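Bifunctional GH43-CE protein (Bacteroides eggerthii, PDB 6MLY) combines a family 43 glycoside hydrolase with a carbohydrate esterase domain and probably helps degrade complex arabinoxylans, as a beta-xylosidase and an esterase. Local coordinates at residues Ser635-Tyr646 / Pro717-Phe728. Sequence-based numbering, arbitrary orientation.
With NA (sodium ion), chain H.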
# COMPACT_ATOMS: atom_id res chain seq x y z
N SER A 635 31.13 -10.53 -2.28
CA SER A 635 32.49 -11.01 -2.07
C SER A 635 33.45 -9.84 -1.85
O SER A 635 34.19 -9.82 -0.86
CB SER A 635 32.94 -11.89 -3.21
OG SER A 635 32.17 -13.08 -3.27
N LEU A 636 33.41 -8.86 -2.77
CA LEU A 636 34.28 -7.67 -2.75
C LEU A 636 34.05 -6.89 -1.45
O LEU A 636 34.98 -6.29 -0.91
CB LEU A 636 33.97 -6.81 -3.98
CG LEU A 636 34.89 -5.61 -4.21
CD1 LEU A 636 36.29 -6.08 -4.57
CD2 LEU A 636 34.34 -4.71 -5.30
N ALA A 637 32.80 -6.90 -0.96
CA ALA A 637 32.43 -6.36 0.35
C ALA A 637 33.12 -7.15 1.46
O ALA A 637 33.62 -6.56 2.41
CB ALA A 637 30.93 -6.38 0.51
N GLY A 638 33.13 -8.48 1.33
CA GLY A 638 33.76 -9.42 2.28
C GLY A 638 35.25 -9.16 2.49
O GLY A 638 35.72 -9.15 3.63
N THR A 639 35.99 -8.93 1.40
CA THR A 639 37.44 -8.86 1.49
C THR A 639 37.90 -7.43 1.82
O THR A 639 39.08 -7.23 2.15
CB THR A 639 38.13 -9.41 0.23
OG1 THR A 639 37.82 -8.62 -0.91
CG2 THR A 639 37.75 -10.85 -0.06
N THR A 640 37.00 -6.44 1.76
CA THR A 640 37.39 -5.02 1.89
C THR A 640 36.92 -4.41 3.22
O THR A 640 36.99 -3.20 3.39
CB THR A 640 36.93 -4.22 0.67
OG1 THR A 640 35.51 -4.30 0.56
CG2 THR A 640 37.58 -4.71 -0.61
N ASN A 641 36.51 -5.26 4.17
CA ASN A 641 36.31 -4.85 5.56
C ASN A 641 37.47 -3.95 6.01
O ASN A 641 38.59 -4.40 6.17
CB ASN A 641 36.23 -6.06 6.51
CG ASN A 641 34.84 -6.65 6.61
OD1 ASN A 641 33.86 -6.04 6.20
ND2 ASN A 641 34.74 -7.85 7.17
N GLY A 642 37.17 -2.66 6.20
CA GLY A 642 38.10 -1.71 6.80
C GLY A 642 38.97 -1.03 5.77
O GLY A 642 39.88 -0.29 6.13
N VAL A 643 38.68 -1.25 4.48
CA VAL A 643 39.45 -0.66 3.39
C VAL A 643 38.74 0.60 2.89
O VAL A 643 37.60 0.53 2.41
CB VAL A 643 39.67 -1.67 2.25
CG1 VAL A 643 40.52 -1.08 1.14
CG2 VAL A 643 40.28 -2.97 2.77
N LYS A 644 39.42 1.75 2.98
CA LYS A 644 38.88 3.01 2.50
C LYS A 644 39.17 3.14 1.00
O LYS A 644 38.25 3.39 0.22
CB LYS A 644 39.43 4.20 3.29
CG LYS A 644 38.53 5.44 3.22
CD LYS A 644 39.18 6.74 3.68
CE LYS A 644 38.75 7.93 2.85
NZ LYS A 644 39.17 7.81 1.44
N SER A 645 40.43 2.96 0.60
CA SER A 645 40.82 3.04 -0.81
C SER A 645 41.88 1.99 -1.15
O SER A 645 42.31 1.23 -0.28
CB SER A 645 41.29 4.43 -1.17
OG SER A 645 42.65 4.60 -0.83
N TYR A 646 42.27 1.94 -2.43
CA TYR A 646 43.35 1.09 -2.91
C TYR A 646 43.82 1.58 -4.29
O TYR A 646 43.06 2.21 -5.03
CB TYR A 646 42.91 -0.37 -2.96
CG TYR A 646 44.03 -1.37 -2.81
CD1 TYR A 646 44.47 -2.12 -3.89
CD2 TYR A 646 44.66 -1.55 -1.59
CE1 TYR A 646 45.50 -3.03 -3.76
CE2 TYR A 646 45.70 -2.46 -1.45
CZ TYR A 646 46.13 -3.20 -2.53
OH TYR A 646 47.15 -4.10 -2.40
N PRO A 717 37.80 -9.21 -5.94
CA PRO A 717 37.86 -9.42 -4.49
C PRO A 717 39.15 -10.09 -3.98
O PRO A 717 39.57 -9.80 -2.86
CB PRO A 717 36.66 -10.34 -4.17
CG PRO A 717 35.74 -10.20 -5.36
CD PRO A 717 36.63 -9.88 -6.54
N ILE A 718 39.75 -10.96 -4.79
CA ILE A 718 40.98 -11.71 -4.42
C ILE A 718 42.05 -10.73 -3.90
O ILE A 718 42.70 -11.00 -2.91
CB ILE A 718 41.49 -12.58 -5.59
CG1 ILE A 718 40.60 -13.82 -5.81
CG2 ILE A 718 42.95 -12.97 -5.39
CD1 ILE A 718 41.02 -14.70 -6.96
N THR A 719 42.20 -9.60 -4.59
CA THR A 719 43.17 -8.56 -4.25
C THR A 719 43.25 -8.31 -2.74
O THR A 719 44.33 -8.09 -2.21
CB THR A 719 42.84 -7.25 -4.99
OG1 THR A 719 42.83 -7.56 -6.39
CG2 THR A 719 43.81 -6.12 -4.72
N TYR A 720 42.10 -8.33 -2.04
CA TYR A 720 41.97 -7.75 -0.70
C TYR A 720 41.84 -8.84 0.39
O TYR A 720 41.43 -8.52 1.51
CB TYR A 720 40.75 -6.81 -0.67
CG TYR A 720 40.70 -5.81 -1.79
CD1 TYR A 720 41.38 -4.61 -1.71
CD2 TYR A 720 39.97 -6.06 -2.95
CE1 TYR A 720 41.35 -3.69 -2.75
CE2 TYR A 720 39.93 -5.15 -3.99
CZ TYR A 720 40.62 -3.96 -3.89
OH TYR A 720 40.59 -3.04 -4.90
N ILE A 721 42.19 -10.09 0.07
CA ILE A 721 42.06 -11.23 1.01
C ILE A 721 43.19 -11.18 2.04
O ILE A 721 44.36 -11.02 1.70
CB ILE A 721 42.06 -12.59 0.28
CG1 ILE A 721 40.94 -12.71 -0.75
CG2 ILE A 721 42.00 -13.72 1.29
CD1 ILE A 721 41.06 -13.94 -1.62
N ASP A 722 42.83 -11.41 3.31
CA ASP A 722 43.77 -11.49 4.41
C ASP A 722 43.19 -12.44 5.46
O ASP A 722 42.09 -12.96 5.28
CB ASP A 722 44.11 -10.09 4.93
CG ASP A 722 43.03 -9.48 5.80
OD1 ASP A 722 42.31 -8.57 5.31
OD2 ASP A 722 42.92 -9.90 6.97
N LYS A 723 43.93 -12.65 6.55
CA LYS A 723 43.64 -13.69 7.55
C LYS A 723 42.40 -13.30 8.37
O LYS A 723 41.68 -14.17 8.87
CB LYS A 723 44.85 -13.91 8.49
CG LYS A 723 46.23 -13.78 7.86
CD LYS A 723 46.59 -14.88 6.89
CE LYS A 723 47.87 -14.63 6.11
NZ LYS A 723 48.36 -15.84 5.42
N ASN A 724 42.15 -11.99 8.51
CA ASN A 724 41.15 -11.44 9.45
C ASN A 724 39.87 -11.00 8.72
O ASN A 724 38.97 -10.43 9.34
CB ASN A 724 41.76 -10.30 10.26
CG ASN A 724 43.05 -10.70 10.95
OD1 ASN A 724 44.08 -10.03 10.81
ND2 ASN A 724 43.02 -11.81 11.67
N ASP A 725 39.80 -11.28 7.41
CA ASP A 725 38.58 -11.16 6.62
C ASP A 725 37.59 -12.21 7.12
O ASP A 725 37.96 -13.09 7.89
CB ASP A 725 38.88 -11.26 5.12
CG ASP A 725 39.61 -10.06 4.54
OD1 ASP A 725 39.89 -9.10 5.30
OD2 ASP A 725 39.89 -10.07 3.33
N PRO A 726 36.28 -12.14 6.76
CA PRO A 726 35.30 -13.12 7.22
C PRO A 726 35.43 -14.51 6.56
O PRO A 726 36.17 -14.68 5.60
CB PRO A 726 33.95 -12.51 6.83
CG PRO A 726 34.25 -11.07 6.49
CD PRO A 726 35.66 -11.08 5.95
N LYS A 727 34.68 -15.48 7.10
CA LYS A 727 34.52 -16.80 6.51
C LYS A 727 33.61 -16.70 5.28
O LYS A 727 32.63 -15.95 5.29
CB LYS A 727 33.92 -17.77 7.53
CG LYS A 727 34.88 -18.80 8.10
CD LYS A 727 35.99 -18.23 8.95
CE LYS A 727 37.19 -19.15 9.03
NZ LYS A 727 36.84 -20.50 9.53
N PHE A 728 33.93 -17.47 4.23
CA PHE A 728 33.19 -17.47 2.97
C PHE A 728 32.59 -18.85 2.71
O PHE A 728 33.08 -19.85 3.21
CB PHE A 728 34.10 -17.08 1.81
CG PHE A 728 34.42 -15.61 1.75
CD1 PHE A 728 35.37 -15.06 2.59
CD2 PHE A 728 33.76 -14.77 0.86
CE1 PHE A 728 35.65 -13.70 2.54
CE2 PHE A 728 34.04 -13.42 0.81
CZ PHE A 728 34.98 -12.88 1.65
NA NA H . 41.10 -7.44 3.46
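The ring of Tyr-720 is flanked by two threonines, one on each face, and meets a second ring at its edge: Thr-640 CG2 lies over one face, 3.8 Å from the ring centroid in a CH-pi contact, Thr-719 CB lies over the opposite face, and one edge runs into the face of Tyr-646. In the alpha/beta-hydrolase fold of the esterase domain, the contact joins the C-terminal end of helix 629-639, which follows the probable nucleophile elbow, to the loop leading into strand 727-733. The aromatic pair is T-shaped, with planes at 72° and Tyr-720 CE1 3.5 Å from Tyr-646 CG. A flat ring suits a slot between two threonines, and its hydroxyl, hydrogen-bonded to Leu-714 O, anchors the far end. Gly-638, with no side chain, lets its CA pack close to Phe-728 CZ, while Ser-635 O lies at the edge of that ring, in its plane. Thr-639 faces the loop; with chi1 at 65°, OG1 sits between its backbone N and carbonyl carbon and donates to Pro-717 O, 2.9 Å away, which also accepts from Tyr-720 N. Beside Thr-639 a sodium ion draws together Thr-639 O, Tyr-720 O and the carboxylates of Asp-722 and Asp-725, whose negative charges suit a cation, and the sodium in turn probably offsets the repulsion between them. An Asx turn steadies Asp-722: its OD2 accepts from Asn-724 N at 2.7 Å, while its OD1 binds the sodium at 2.5 Å.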